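Local coordinates for protein N-isopropylammelide isopropylaminohydrolase (Burkholderia multivorans ATCC 17616, PDB 6NBO) that belongs to the amidohydrolase family and is a zinc-binding protein built around a TIM barrel, at residues V203-A208 / L215-H220; D231-R236 / H244-S249; G186-D189 / I193-D196; I207-G212 / L240-K245; Q235-L240 / L272-V277. All coordinates share one frame; numbering follows the deposited sequence. Where two conformers were deposited one is given.

In the fold
From the N terminus, interaction 3 closes a short loop leaving strand 184-188. Helix 197-211 then starts two contacts that share Ile207 and Ala208: interaction 1 returns at once to strand 215-219, whereas interaction 4 spans that strand and helix 223-239 to reach residues 240-245. Helix 223-239 likewise starts interactions 2 and 5. Interaction 2 closes first, on strand 246-250, and its second segment overlaps that of interaction 4 at His244 and Lys245. Interaction 5 runs on to residues 272-277, so it crosses interaction 4, with which it shares Leu240. Together they tie four consecutive barrel strands, 184-188 to 275-278, to the surrounding helices.

Interaction 1: V203-A208 / L215-H220; sequences VLFGIA and LDLHLH. With ZN (zinc ion), chain B.
Leu215 CD1 sits in the close-packed end of this contact, between Ala208 CB at 3.7 Å and the Phe205 ring. It lies over one face of the ring in a CH-pi contact, 4.1 Å from the ring centroid and displaced toward the rim, where CE2 is nearest at 3.8 Å. Leu215 reaches this place with an unusual second torsion (chi2 95°), which turns CD1 to the ring and Ala208 while CD2 goes to Leu204, 4.2 Å from its CB. Helix 197-211 here runs back almost antiparallel to strand 215-219, as expected for a helix and the strand that follows it in the beta-alpha-beta units of a TIM barrel. Farther along the strand the fit is looser: the side chains of Leu204 and Leu217 pass in opposite directions, with CD1 of the first 4.1 Å from CD2 of the second, and Phe205 CE1 is 4.4 Å from Leu217 CD1. The helix turns its other side outward, with Gly206 exposed and Val203 partly so. Side chains alternate along the strand, so Leu215 and Leu217 face the helix while His218 points into the barrel, where its NE2 binds a zinc ion at 2.3 Å together with His65, His67 and Asp304.

Interaction 2: D231-R236 / H244-S249; sequences DLILQR and HKVTIS
Ile233 meets the strand through a single methyl, CG2, which is shared by Ile248 CD1 at 3.9 Å and Val246 CG1 at 4.1 Å. The first torsion of Ile233 (chi1 -70°) swings CG1 back beside the backbone N and leaves CG2 trans to it, extended from the helix toward the strand. Ile248 likewise has CG1 beside its backbone N, but its second torsion (chi2 -65°) folds CD1 round to touch Ile233. Val246 offers the branch trans to its own N (chi1 172°). Both pairs meet at a slant, and all three side chains are buried, so this small contact is purely apolar. On another side of the helix, Gln235 NE2 donates to Asp231 OD2 at 2.9 Å, arriving from above the carboxylate plane; Asp231 OD1 has a salt bridge to Arg268. Ile233 also packs on Leu217 of strand 215-219, and Val246 and Ile248 touch Leu215 and Leu219 of that same strand. Helix 223-239 thus lies over two adjacent parallel strands of the barrel, 215-219 and 246-250, while Leu234 leans on helix 259-272.

Interaction 3: G186-D189 / I193-D196; sequences GGLD and IEGD
The carbonyl oxygen of Asp189 is gripped by two successive backbone amides, Ile193 N at 3.0 Å and Glu194 N at 3.2 Å. The bond from Glu194 is the straighter at its hydrogen (165° against 150°), and both donors stand somewhat tilted from the carbonyl plane. The pair closes the loop that follows strand 184-188 at its C-terminal end, the end of a TIM barrel where the amidohydrolase family holds its metal site; the side chain of Leu188 is about 8 Å from a bound zinc ion and packs on the zinc ligand His218. Next to the two bonds, the branches of Ile193 spread over the end of the strand. Its CG1 meets Asp189 CB at 3.7 Å and Leu188 CD1 at 3.9 Å, while CG2 faces Leu188 CD2, also at 3.9 Å. Leu188 presents both methyls because its CG occupies the crowded position between backbone N and carbonyl carbon (chi1 75°). The carboxylate of Asp189 is engaged elsewhere, OD1 accepting from the backbone N of His220 and so joining this loop to the end of strand 215-219. Glu194 bends its chain back over the strand end, where OE1 takes Leu165 N and OE2 takes Val164 N, tying in a second loop. A bridging water completes the link: it accepts from Leu188 N at 2.9 Å and donates to Glu194 OE2 at 2.7 Å.

Interaction 4: I207-G212 / L240-K245; sequences IAERYG and LGMQHK
Segments 207-212 and 240-245 meet where two helices end, Gly212 and Gly241 each closing a Schellman motif with positive phi, and Gly241 is followed by a type II beta turn from Met242 to Lys245. Lys245, bent at its third torsion, brings NZ to Gly212 O, to which it donates at 3.1 Å. The ammonium group stands well above the carbonyl plane (72° out of it) with a C=O...N angle of 108°, so it does not sit on a lone pair. Glu209, bent at its second torsion (chi2 92°), brings its carboxylate to the loop: OE2 lies 4.0 Å from Leu240 CD2, and OE1 is 4.1 Å from Met242 SD. These are loose contacts of a carboxylate with a methyl and a thioether sulfur, and OE1 remains 6.3 Å from Lys245 NZ, too far for a salt bridge. Glu209, Gly212 and Lys245 are exposed, whereas Met242 is buried. Leu240 and Met242 both rest on Phe205 of helix 197-211, and Met242 also reaches Leu215. The loop leaving helix 223-239 is thereby fitted against the C-terminal end of helix 197-211, and a backbone bond between Lys245 and Leu215 joins it to strand 215-219 as strand 246-250 begins.

Interaction 5: Q235-L240 / L272-V277; sequences QRTAAL and LGVAVV
Aliphatic groups alone carry the meeting of Thr237 and Ala238 with Leu272 and Val274; the flat group nearby is the Arg236 guanidinium, which turns to another side of the helix and has Leu240 CG over the centre of one face, 4.2 Å above its plane. The aliphatic part of Arg236 packs on Phe205, and its NE makes a long, weak ion pair with Asp202, both on helix 197-211. Across the contact, Leu272 does most of the touching. Its CD2 sits against Ala238, 3.9 Å from CA and 3.9 Å from CB, so that it rests on the helix backbone as well as on the methyl. The other branch, CD1, is 4.2 Å from Ala238 CB and 4.3 Å from Thr237 CG2. The first torsion of Thr237 (chi1 -58°) sorts its two branches: OG1 turns back along the helix and is hydrogen-bonded to Ile233 O, and CG2 is left to face Val274, whose CG2 lies 4.4 Å away. Thr237 and Val274 are buried, Leu272 is partly exposed and Ala238 exposed. Gly273, with positive phi, ends helix 259-272 in a Schellman motif and turns the chain so that Leu272 and Val274 both face helix 223-239. The end of helix 259-272 thus meets the neighbouring outer helix 223-239 where the chain turns into strand 275-278, a helix-to-strand connection of a TIM barrel.

Interaction 1: V203-A208 / L215-H220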
# COMPACT_ATOMS: atom_id res chain seq x y z
N VAL A 203 -17.69 -13.08 -11.98
CA VAL A 203 -18.52 -12.00 -11.43
C VAL A 203 -17.66 -10.77 -11.14
O VAL A 203 -17.99 -9.64 -11.55
CB VAL A 203 -19.28 -12.47 -10.18
CG1 VAL A 203 -19.82 -11.27 -9.39
CG2 VAL A 203 -20.43 -13.41 -10.57
N LEU A 204 -16.54 -10.96 -10.45
CA LEU A 204 -15.69 -9.84 -10.10
C LEU A 204 -15.10 -9.15 -11.33
O LEU A 204 -15.13 -7.92 -11.45
CB LEU A 204 -14.57 -10.32 -9.18
CG LEU A 204 -14.98 -10.70 -7.76
CD1 LEU A 204 -13.79 -11.34 -7.04
CD2 LEU A 204 -15.48 -9.46 -7.01
N PHE A 205 -14.55 -9.93 -12.27
CA PHE A 205 -14.00 -9.29 -13.46
C PHE A 205 -15.08 -8.60 -14.28
O PHE A 205 -14.83 -7.57 -14.91
CB PHE A 205 -13.22 -10.29 -14.33
CG PHE A 205 -11.78 -10.45 -13.90
CD1 PHE A 205 -11.45 -11.27 -12.84
CD2 PHE A 205 -10.78 -9.72 -14.53
CE1 PHE A 205 -10.12 -11.39 -12.42
CE2 PHE A 205 -9.46 -9.84 -14.13
CZ PHE A 205 -9.12 -10.67 -13.07
N GLY A 206 -16.30 -9.15 -14.28
CA GLY A 206 -17.39 -8.49 -14.99
C GLY A 206 -17.69 -7.12 -14.41
O GLY A 206 -17.87 -6.15 -15.15
N ILE A 207 -17.73 -7.02 -13.09
CA ILE A 207 -18.02 -5.73 -12.46
C ILE A 207 -16.91 -4.73 -12.77
O ILE A 207 -17.18 -3.60 -13.17
CB ILE A 207 -18.22 -5.90 -10.94
CG1 ILE A 207 -19.43 -6.80 -10.66
CG2 ILE A 207 -18.37 -4.52 -10.25
CD1 ILE A 207 -19.51 -7.25 -9.21
N ALA A 208 -15.65 -5.15 -12.60
CA ALA A 208 -14.55 -4.23 -12.86
C ALA A 208 -14.53 -3.80 -14.31
O ALA A 208 -14.29 -2.62 -14.62
CB ALA A 208 -13.22 -4.89 -12.48
N LEU A 215 -8.35 -4.52 -10.38
CA LEU A 215 -8.70 -5.34 -9.24
C LEU A 215 -7.47 -5.57 -8.37
O LEU A 215 -6.34 -5.63 -8.86
CB LEU A 215 -9.27 -6.71 -9.65
CG LEU A 215 -10.49 -6.67 -10.56
CD1 LEU A 215 -10.07 -6.78 -12.02
CD2 LEU A 215 -11.42 -7.78 -10.17
N ASP A 216 -7.71 -5.71 -7.07
CA ASP A 216 -6.67 -6.09 -6.11
C ASP A 216 -7.31 -7.16 -5.23
O ASP A 216 -8.18 -6.85 -4.41
CB ASP A 216 -6.19 -4.89 -5.29
CG ASP A 216 -5.05 -5.23 -4.34
OD1 ASP A 216 -5.01 -6.36 -3.81
OD2 ASP A 216 -4.19 -4.35 -4.10
N LEU A 217 -6.87 -8.41 -5.40
CA LEU A 217 -7.56 -9.56 -4.84
C LEU A 217 -6.74 -10.17 -3.71
O LEU A 217 -5.55 -10.44 -3.88
CB LEU A 217 -7.81 -10.61 -5.94
CG LEU A 217 -8.61 -10.08 -7.13
CD1 LEU A 217 -8.66 -11.11 -8.25
CD2 LEU A 217 -10.03 -9.69 -6.69
N HIS A 218 -7.37 -10.35 -2.54
CA HIS A 218 -6.76 -11.09 -1.44
C HIS A 218 -6.73 -12.58 -1.79
O HIS A 218 -7.78 -13.18 -2.02
CB HIS A 218 -7.57 -10.91 -0.14
CG HIS A 218 -7.36 -9.61 0.56
ND1 HIS A 218 -7.76 -8.40 0.02
CD2 HIS A 218 -6.85 -9.32 1.78
CE1 HIS A 218 -7.48 -7.43 0.87
NE2 HIS A 218 -6.93 -7.96 1.95
N LEU A 219 -5.55 -13.19 -1.80
CA LEU A 219 -5.45 -14.62 -2.07
C LEU A 219 -4.70 -15.26 -0.91
O LEU A 219 -3.47 -15.27 -0.90
CB LEU A 219 -4.76 -14.90 -3.41
CG LEU A 219 -4.87 -16.38 -3.82
CD1 LEU A 219 -6.34 -16.80 -3.96
CD2 LEU A 219 -4.11 -16.68 -5.10
N HIS A 220 -5.45 -15.76 0.08
CA HIS A 220 -4.87 -16.47 1.21
C HIS A 220 -4.74 -17.97 0.96
O HIS A 220 -4.11 -18.66 1.77
CB HIS A 220 -5.72 -16.33 2.47
CG HIS A 220 -6.15 -14.93 2.77
ND1 HIS A 220 -7.38 -14.44 2.40
CD2 HIS A 220 -5.53 -13.93 3.44
CE1 HIS A 220 -7.50 -13.19 2.81
NE2 HIS A 220 -6.38 -12.86 3.44
ZN ZN B . -5.61 -7.26 3.65

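Interaction 2: D231-R236 / H244-S249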
# COMPACT_ATOMS: atom_id res chain seq x y z
N ASP A 231 -4.20 -19.23 -11.20
CA ASP A 231 -4.24 -19.51 -12.63
C ASP A 231 -5.53 -18.97 -13.26
O ASP A 231 -5.50 -18.38 -14.34
CB ASP A 231 -4.11 -21.01 -12.89
CG ASP A 231 -4.36 -21.37 -14.35
OD1 ASP A 231 -3.59 -20.91 -15.20
OD2 ASP A 231 -5.34 -22.08 -14.63
N LEU A 232 -6.66 -19.20 -12.58
CA LEU A 232 -7.94 -18.67 -13.06
C LEU A 232 -7.89 -17.16 -13.20
O LEU A 232 -8.33 -16.60 -14.22
CB LEU A 232 -9.08 -19.07 -12.12
CG LEU A 232 -9.65 -20.48 -12.17
CD1 LEU A 232 -10.82 -20.57 -11.21
CD2 LEU A 232 -10.09 -20.82 -13.58
N ILE A 233 -7.38 -16.48 -12.18
CA ILE A 233 -7.31 -15.02 -12.18
C ILE A 233 -6.44 -14.54 -13.34
O ILE A 233 -6.80 -13.60 -14.07
CB ILE A 233 -6.78 -14.53 -10.83
CG1 ILE A 233 -7.84 -14.77 -9.75
CG2 ILE A 233 -6.37 -13.06 -10.90
CD1 ILE A 233 -7.29 -14.78 -8.33
N LEU A 234 -5.27 -15.16 -13.53
CA LEU A 234 -4.37 -14.74 -14.60
C LEU A 234 -4.96 -15.03 -15.98
O LEU A 234 -4.77 -14.25 -16.91
CB LEU A 234 -3.01 -15.44 -14.43
CG LEU A 234 -2.25 -15.12 -13.14
CD1 LEU A 234 -0.98 -15.93 -13.04
CD2 LEU A 234 -1.95 -13.63 -13.04
N GLN A 235 -5.66 -16.16 -16.12
CA GLN A 235 -6.35 -16.45 -17.38
C GLN A 235 -7.32 -15.34 -17.74
O GLN A 235 -7.36 -14.87 -18.89
CB GLN A 235 -7.11 -17.77 -17.28
CG GLN A 235 -6.29 -19.02 -17.38
CD GLN A 235 -7.19 -20.22 -17.62
OE1 GLN A 235 -8.13 -20.14 -18.41
NE2 GLN A 235 -6.92 -21.31 -16.93
N ARG A 236 -8.14 -14.93 -16.78
CA ARG A 236 -9.13 -13.89 -17.03
C ARG A 236 -8.44 -12.56 -17.31
O ARG A 236 -8.85 -11.81 -18.20
CB ARG A 236 -10.07 -13.78 -15.82
CG ARG A 236 -11.45 -13.27 -16.17
CD ARG A 236 -12.24 -14.33 -16.93
NE ARG A 236 -13.42 -13.76 -17.58
CZ ARG A 236 -13.57 -13.64 -18.90
NH1 ARG A 236 -14.68 -13.11 -19.39
NH2 ARG A 236 -12.63 -14.08 -19.72
N HIS A 244 -1.47 -4.78 -16.40
CA HIS A 244 -1.09 -3.87 -15.34
C HIS A 244 -2.31 -3.31 -14.59
O HIS A 244 -2.27 -2.19 -14.09
CB HIS A 244 -0.23 -2.71 -15.88
CG HIS A 244 1.09 -3.13 -16.47
ND1 HIS A 244 1.27 -3.38 -17.81
CD2 HIS A 244 2.31 -3.29 -15.89
CE1 HIS A 244 2.53 -3.71 -18.04
NE2 HIS A 244 3.19 -3.66 -16.89
N LYS A 245 -3.39 -4.07 -14.55
CA LYS A 245 -4.58 -3.65 -13.81
C LYS A 245 -4.99 -4.62 -12.72
O LYS A 245 -6.00 -4.37 -12.04
CB LYS A 245 -5.75 -3.45 -14.78
CG LYS A 245 -5.68 -2.13 -15.53
CD LYS A 245 -6.84 -1.98 -16.49
CE LYS A 245 -7.74 -0.81 -16.13
NZ LYS A 245 -8.89 -0.71 -17.08
N VAL A 246 -4.24 -5.70 -12.50
CA VAL A 246 -4.58 -6.68 -11.47
C VAL A 246 -3.42 -6.81 -10.49
O VAL A 246 -2.26 -6.88 -10.89
CB VAL A 246 -4.93 -8.05 -12.10
CG1 VAL A 246 -5.11 -9.13 -11.02
CG2 VAL A 246 -6.20 -7.93 -12.94
N THR A 247 -3.75 -6.83 -9.20
CA THR A 247 -2.81 -7.03 -8.11
C THR A 247 -3.27 -8.23 -7.31
O THR A 247 -4.48 -8.41 -7.08
CB THR A 247 -2.76 -5.76 -7.22
OG1 THR A 247 -2.35 -4.65 -8.02
CG2 THR A 247 -1.81 -5.92 -6.03
N ILE A 248 -2.32 -9.07 -6.90
CA ILE A 248 -2.60 -10.19 -6.00
C ILE A 248 -2.03 -9.85 -4.64
O ILE A 248 -0.82 -9.67 -4.50
CB ILE A 248 -1.97 -11.50 -6.51
CG1 ILE A 248 -2.26 -11.70 -7.99
CG2 ILE A 248 -2.50 -12.67 -5.65
CD1 ILE A 248 -3.73 -11.90 -8.30
N SER A 249 -2.89 -9.80 -3.62
CA SER A 249 -2.43 -9.53 -2.27
C SER A 249 -2.21 -10.83 -1.51
O SER A 249 -3.02 -11.76 -1.60
CB SER A 249 -3.42 -8.64 -1.51
OG SER A 249 -3.35 -7.29 -1.96

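Interaction 3: G186-D189 / I193-D196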
# COMPACT_ATOMS: atom_id res chain seq x y z
N GLY A 186 -12.08 -5.19 -5.11
CA GLY A 186 -11.44 -6.22 -4.33
C GLY A 186 -12.22 -7.53 -4.35
O GLY A 186 -13.25 -7.67 -5.00
N GLY A 187 -11.70 -8.49 -3.60
CA GLY A 187 -12.28 -9.82 -3.56
C GLY A 187 -11.31 -10.76 -2.88
O GLY A 187 -10.20 -10.37 -2.51
N LEU A 188 -11.74 -12.01 -2.70
CA LEU A 188 -10.87 -12.93 -1.99
C LEU A 188 -11.20 -14.37 -2.36
O LEU A 188 -12.31 -14.69 -2.80
CB LEU A 188 -10.96 -12.75 -0.47
CG LEU A 188 -12.16 -13.24 0.34
CD1 LEU A 188 -11.89 -13.04 1.83
CD2 LEU A 188 -13.44 -12.52 -0.08
N ASP A 189 -10.19 -15.23 -2.20
CA ASP A 189 -10.26 -16.69 -2.13
C ASP A 189 -11.42 -17.29 -2.92
O ASP A 189 -12.43 -17.73 -2.34
CB ASP A 189 -10.31 -17.11 -0.67
CG ASP A 189 -9.13 -16.54 0.12
OD1 ASP A 189 -8.11 -16.19 -0.52
OD2 ASP A 189 -9.22 -16.46 1.36
N ILE A 193 -13.41 -19.20 0.06
CA ILE A 193 -14.48 -18.32 0.54
C ILE A 193 -15.69 -18.38 -0.39
O ILE A 193 -16.80 -18.63 0.06
CB ILE A 193 -13.96 -16.88 0.70
CG1 ILE A 193 -12.96 -16.81 1.86
CG2 ILE A 193 -15.13 -15.91 0.93
CD1 ILE A 193 -13.58 -17.00 3.23
N GLU A 194 -15.49 -18.20 -1.69
CA GLU A 194 -16.64 -18.11 -2.59
C GLU A 194 -17.26 -19.46 -2.93
O GLU A 194 -18.45 -19.50 -3.26
CB GLU A 194 -16.24 -17.39 -3.88
CG GLU A 194 -15.72 -15.95 -3.64
CD GLU A 194 -16.82 -14.98 -3.21
OE1 GLU A 194 -18.01 -15.37 -3.20
OE2 GLU A 194 -16.50 -13.83 -2.88
N GLY A 195 -16.49 -20.55 -2.87
CA GLY A 195 -17.00 -21.89 -3.11
C GLY A 195 -17.18 -22.27 -4.57
O GLY A 195 -17.25 -23.46 -4.90
N ASP A 196 -17.24 -21.29 -5.47
CA ASP A 196 -17.41 -21.54 -6.90
C ASP A 196 -16.42 -20.61 -7.56
O ASP A 196 -16.73 -19.44 -7.84
CB ASP A 196 -18.85 -21.28 -7.34
CG ASP A 196 -19.10 -21.60 -8.79
OD1 ASP A 196 -18.14 -21.67 -9.57
OD2 ASP A 196 -20.28 -21.75 -9.15
O HOH W 1 -14.24 -12.77 -3.85

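Interaction 4: I207-G212 / L240-K245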
# COMPACT_ATOMS: atom_id res chain seq x y z
N ILE A 207 -17.73 -7.02 -13.09
CA ILE A 207 -18.02 -5.73 -12.46
C ILE A 207 -16.91 -4.73 -12.77
O ILE A 207 -17.18 -3.60 -13.17
CB ILE A 207 -18.22 -5.90 -10.94
CG1 ILE A 207 -19.43 -6.80 -10.66
CG2 ILE A 207 -18.37 -4.52 -10.25
CD1 ILE A 207 -19.51 -7.25 -9.21
N ALA A 208 -15.65 -5.15 -12.60
CA ALA A 208 -14.55 -4.23 -12.86
C ALA A 208 -14.53 -3.80 -14.31
O ALA A 208 -14.29 -2.62 -14.62
CB ALA A 208 -13.22 -4.89 -12.48
N GLU A 209 -14.78 -4.73 -15.23
CA GLU A 209 -14.79 -4.40 -16.65
C GLU A 209 -15.87 -3.37 -16.96
O GLU A 209 -15.67 -2.48 -17.79
CB GLU A 209 -15.00 -5.67 -17.48
CG GLU A 209 -15.02 -5.45 -18.98
CD GLU A 209 -13.65 -5.61 -19.62
OE1 GLU A 209 -12.64 -5.46 -18.91
OE2 GLU A 209 -13.60 -5.91 -20.83
N ARG A 210 -17.02 -3.48 -16.29
CA ARG A 210 -18.11 -2.55 -16.54
C ARG A 210 -17.73 -1.12 -16.19
O ARG A 210 -18.14 -0.18 -16.88
CB ARG A 210 -19.35 -2.98 -15.75
CG ARG A 210 -20.44 -1.91 -15.66
CD ARG A 210 -21.80 -2.57 -15.50
NE ARG A 210 -21.74 -3.65 -14.53
CZ ARG A 210 -22.33 -3.63 -13.34
NH1 ARG A 210 -23.06 -2.58 -12.96
NH2 ARG A 210 -22.20 -4.67 -12.52
N TYR A 211 -16.94 -0.93 -15.14
CA TYR A 211 -16.50 0.40 -14.74
C TYR A 211 -15.10 0.72 -15.22
O TYR A 211 -14.58 1.80 -14.92
CB TYR A 211 -16.59 0.53 -13.20
CG TYR A 211 -18.04 0.57 -12.76
CD1 TYR A 211 -18.74 -0.60 -12.52
CD2 TYR A 211 -18.72 1.78 -12.66
CE1 TYR A 211 -20.08 -0.57 -12.16
CE2 TYR A 211 -20.05 1.83 -12.30
CZ TYR A 211 -20.73 0.66 -12.05
OH TYR A 211 -22.06 0.71 -11.69
N GLY A 212 -14.49 -0.18 -15.99
CA GLY A 212 -13.14 0.03 -16.49
C GLY A 212 -12.09 0.12 -15.41
O GLY A 212 -11.12 0.87 -15.55
N LEU A 240 -9.12 -10.66 -20.93
CA LEU A 240 -9.71 -9.32 -21.00
C LEU A 240 -8.69 -8.23 -21.31
O LEU A 240 -9.05 -7.05 -21.32
CB LEU A 240 -10.43 -9.00 -19.69
CG LEU A 240 -11.63 -9.92 -19.42
CD1 LEU A 240 -12.24 -9.62 -18.06
CD2 LEU A 240 -12.67 -9.75 -20.52
N GLY A 241 -7.44 -8.59 -21.56
CA GLY A 241 -6.41 -7.58 -21.80
C GLY A 241 -6.24 -6.61 -20.66
O GLY A 241 -6.02 -5.42 -20.89
N MET A 242 -6.33 -7.09 -19.42
CA MET A 242 -6.24 -6.20 -18.26
C MET A 242 -4.80 -6.07 -17.76
O MET A 242 -4.49 -6.26 -16.58
CB MET A 242 -7.18 -6.67 -17.17
CG MET A 242 -8.63 -6.45 -17.55
SD MET A 242 -9.76 -6.67 -16.20
CE MET A 242 -9.35 -5.26 -15.18
N GLN A 243 -3.95 -5.69 -18.70
CA GLN A 243 -2.53 -5.45 -18.48
C GLN A 243 -2.30 -4.42 -17.38
O GLN A 243 -2.82 -3.30 -17.44
CB GLN A 243 -1.92 -4.96 -19.79
CG GLN A 243 -0.42 -4.93 -19.82
CD GLN A 243 0.17 -6.31 -19.88
OE1 GLN A 243 -0.55 -7.29 -20.12
NE2 GLN A 243 1.48 -6.42 -19.67
N HIS A 244 -1.47 -4.78 -16.40
CA HIS A 244 -1.09 -3.87 -15.34
C HIS A 244 -2.31 -3.31 -14.59
O HIS A 244 -2.27 -2.19 -14.09
CB HIS A 244 -0.23 -2.71 -15.88
CG HIS A 244 1.09 -3.13 -16.47
ND1 HIS A 244 1.27 -3.38 -17.81
CD2 HIS A 244 2.31 -3.29 -15.89
CE1 HIS A 244 2.53 -3.71 -18.04
NE2 HIS A 244 3.19 -3.66 -16.89
N LYS A 245 -3.39 -4.07 -14.55
CA LYS A 245 -4.58 -3.65 -13.81
C LYS A 245 -4.99 -4.62 -12.72
O LYS A 245 -6.00 -4.37 -12.04
CB LYS A 245 -5.75 -3.45 -14.78
CG LYS A 245 -5.68 -2.13 -15.53
CD LYS A 245 -6.84 -1.98 -16.49
CE LYS A 245 -7.74 -0.81 -16.13
NZ LYS A 245 -8.89 -0.71 -17.08

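Interaction 5: Q235-L240 / L272-V277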
# COMPACT_ATOMS: atom_id res chain seq x y z
N GLN A 235 -5.66 -16.16 -16.12
CA GLN A 235 -6.35 -16.45 -17.38
C GLN A 235 -7.32 -15.34 -17.74
O GLN A 235 -7.36 -14.87 -18.89
CB GLN A 235 -7.11 -17.77 -17.28
CG GLN A 235 -6.29 -19.02 -17.38
CD GLN A 235 -7.19 -20.22 -17.62
OE1 GLN A 235 -8.13 -20.14 -18.41
NE2 GLN A 235 -6.92 -21.31 -16.93
N ARG A 236 -8.14 -14.93 -16.78
CA ARG A 236 -9.13 -13.89 -17.03
C ARG A 236 -8.44 -12.56 -17.31
O ARG A 236 -8.85 -11.81 -18.20
CB ARG A 236 -10.07 -13.78 -15.82
CG ARG A 236 -11.45 -13.27 -16.17
CD ARG A 236 -12.24 -14.33 -16.93
NE ARG A 236 -13.42 -13.76 -17.58
CZ ARG A 236 -13.57 -13.64 -18.90
NH1 ARG A 236 -14.68 -13.11 -19.39
NH2 ARG A 236 -12.63 -14.08 -19.72
N THR A 237 -7.37 -12.25 -16.56
CA THR A 237 -6.61 -11.03 -16.79
C THR A 237 -6.11 -10.94 -18.22
O THR A 237 -6.20 -9.90 -18.87
CB THR A 237 -5.43 -10.97 -15.82
OG1 THR A 237 -5.90 -11.02 -14.47
CG2 THR A 237 -4.63 -9.68 -16.04
N ALA A 238 -5.55 -12.05 -18.72
CA ALA A 238 -5.05 -12.08 -20.09
C ALA A 238 -6.19 -12.00 -21.09
O ALA A 238 -6.12 -11.24 -22.07
CB ALA A 238 -4.23 -13.35 -20.32
N ALA A 239 -7.26 -12.76 -20.86
CA ALA A 239 -8.37 -12.80 -21.82
C ALA A 239 -9.00 -11.43 -22.00
O ALA A 239 -9.37 -11.05 -23.12
CB ALA A 239 -9.41 -13.83 -21.37
N LEU A 240 -9.12 -10.66 -20.93
CA LEU A 240 -9.71 -9.32 -21.00
C LEU A 240 -8.69 -8.23 -21.31
O LEU A 240 -9.05 -7.05 -21.32
CB LEU A 240 -10.43 -9.00 -19.69
CG LEU A 240 -11.63 -9.92 -19.42
CD1 LEU A 240 -12.24 -9.62 -18.06
CD2 LEU A 240 -12.67 -9.75 -20.52
N LEU A 272 1.96 -10.11 -17.53
CA LEU A 272 0.70 -9.38 -17.47
C LEU A 272 0.79 -8.11 -16.63
O LEU A 272 -0.23 -7.42 -16.46
CB LEU A 272 -0.41 -10.29 -16.92
CG LEU A 272 -0.79 -11.40 -17.89
CD1 LEU A 272 -1.62 -12.47 -17.21
CD2 LEU A 272 -1.56 -10.80 -19.05
N GLY A 273 1.96 -7.77 -16.12
CA GLY A 273 2.07 -6.63 -15.25
C GLY A 273 1.32 -6.78 -13.95
O GLY A 273 0.85 -5.79 -13.39
N VAL A 274 1.19 -8.01 -13.44
CA VAL A 274 0.52 -8.26 -12.17
C VAL A 274 1.55 -8.17 -11.05
O VAL A 274 2.53 -8.93 -11.04
CB VAL A 274 -0.16 -9.63 -12.17
CG1 VAL A 274 -0.69 -9.95 -10.77
CG2 VAL A 274 -1.27 -9.67 -13.22
N ALA A 275 1.33 -7.25 -10.10
CA ALA A 275 2.19 -7.10 -8.94
C ALA A 275 1.68 -7.96 -7.79
O ALA A 275 0.53 -8.41 -7.78
CB ALA A 275 2.24 -5.63 -8.49
N VAL A 276 2.56 -8.21 -6.82
CA VAL A 276 2.18 -8.95 -5.63
C VAL A 276 2.40 -8.05 -4.41
O VAL A 276 3.37 -7.29 -4.33
CB VAL A 276 2.95 -10.29 -5.52
CG1 VAL A 276 4.45 -10.09 -5.27
CG2 VAL A 276 2.31 -11.19 -4.45
N VAL A 277 1.46 -8.12 -3.47
CA VAL A 277 1.57 -7.42 -2.20
C VAL A 277 2.02 -8.42 -1.15
O VAL A 277 1.41 -9.48 -0.99
CB VAL A 277 0.24 -6.77 -1.78
CG1 VAL A 277 0.36 -6.24 -0.36
CG2 VAL A 277 -0.15 -5.69 -2.76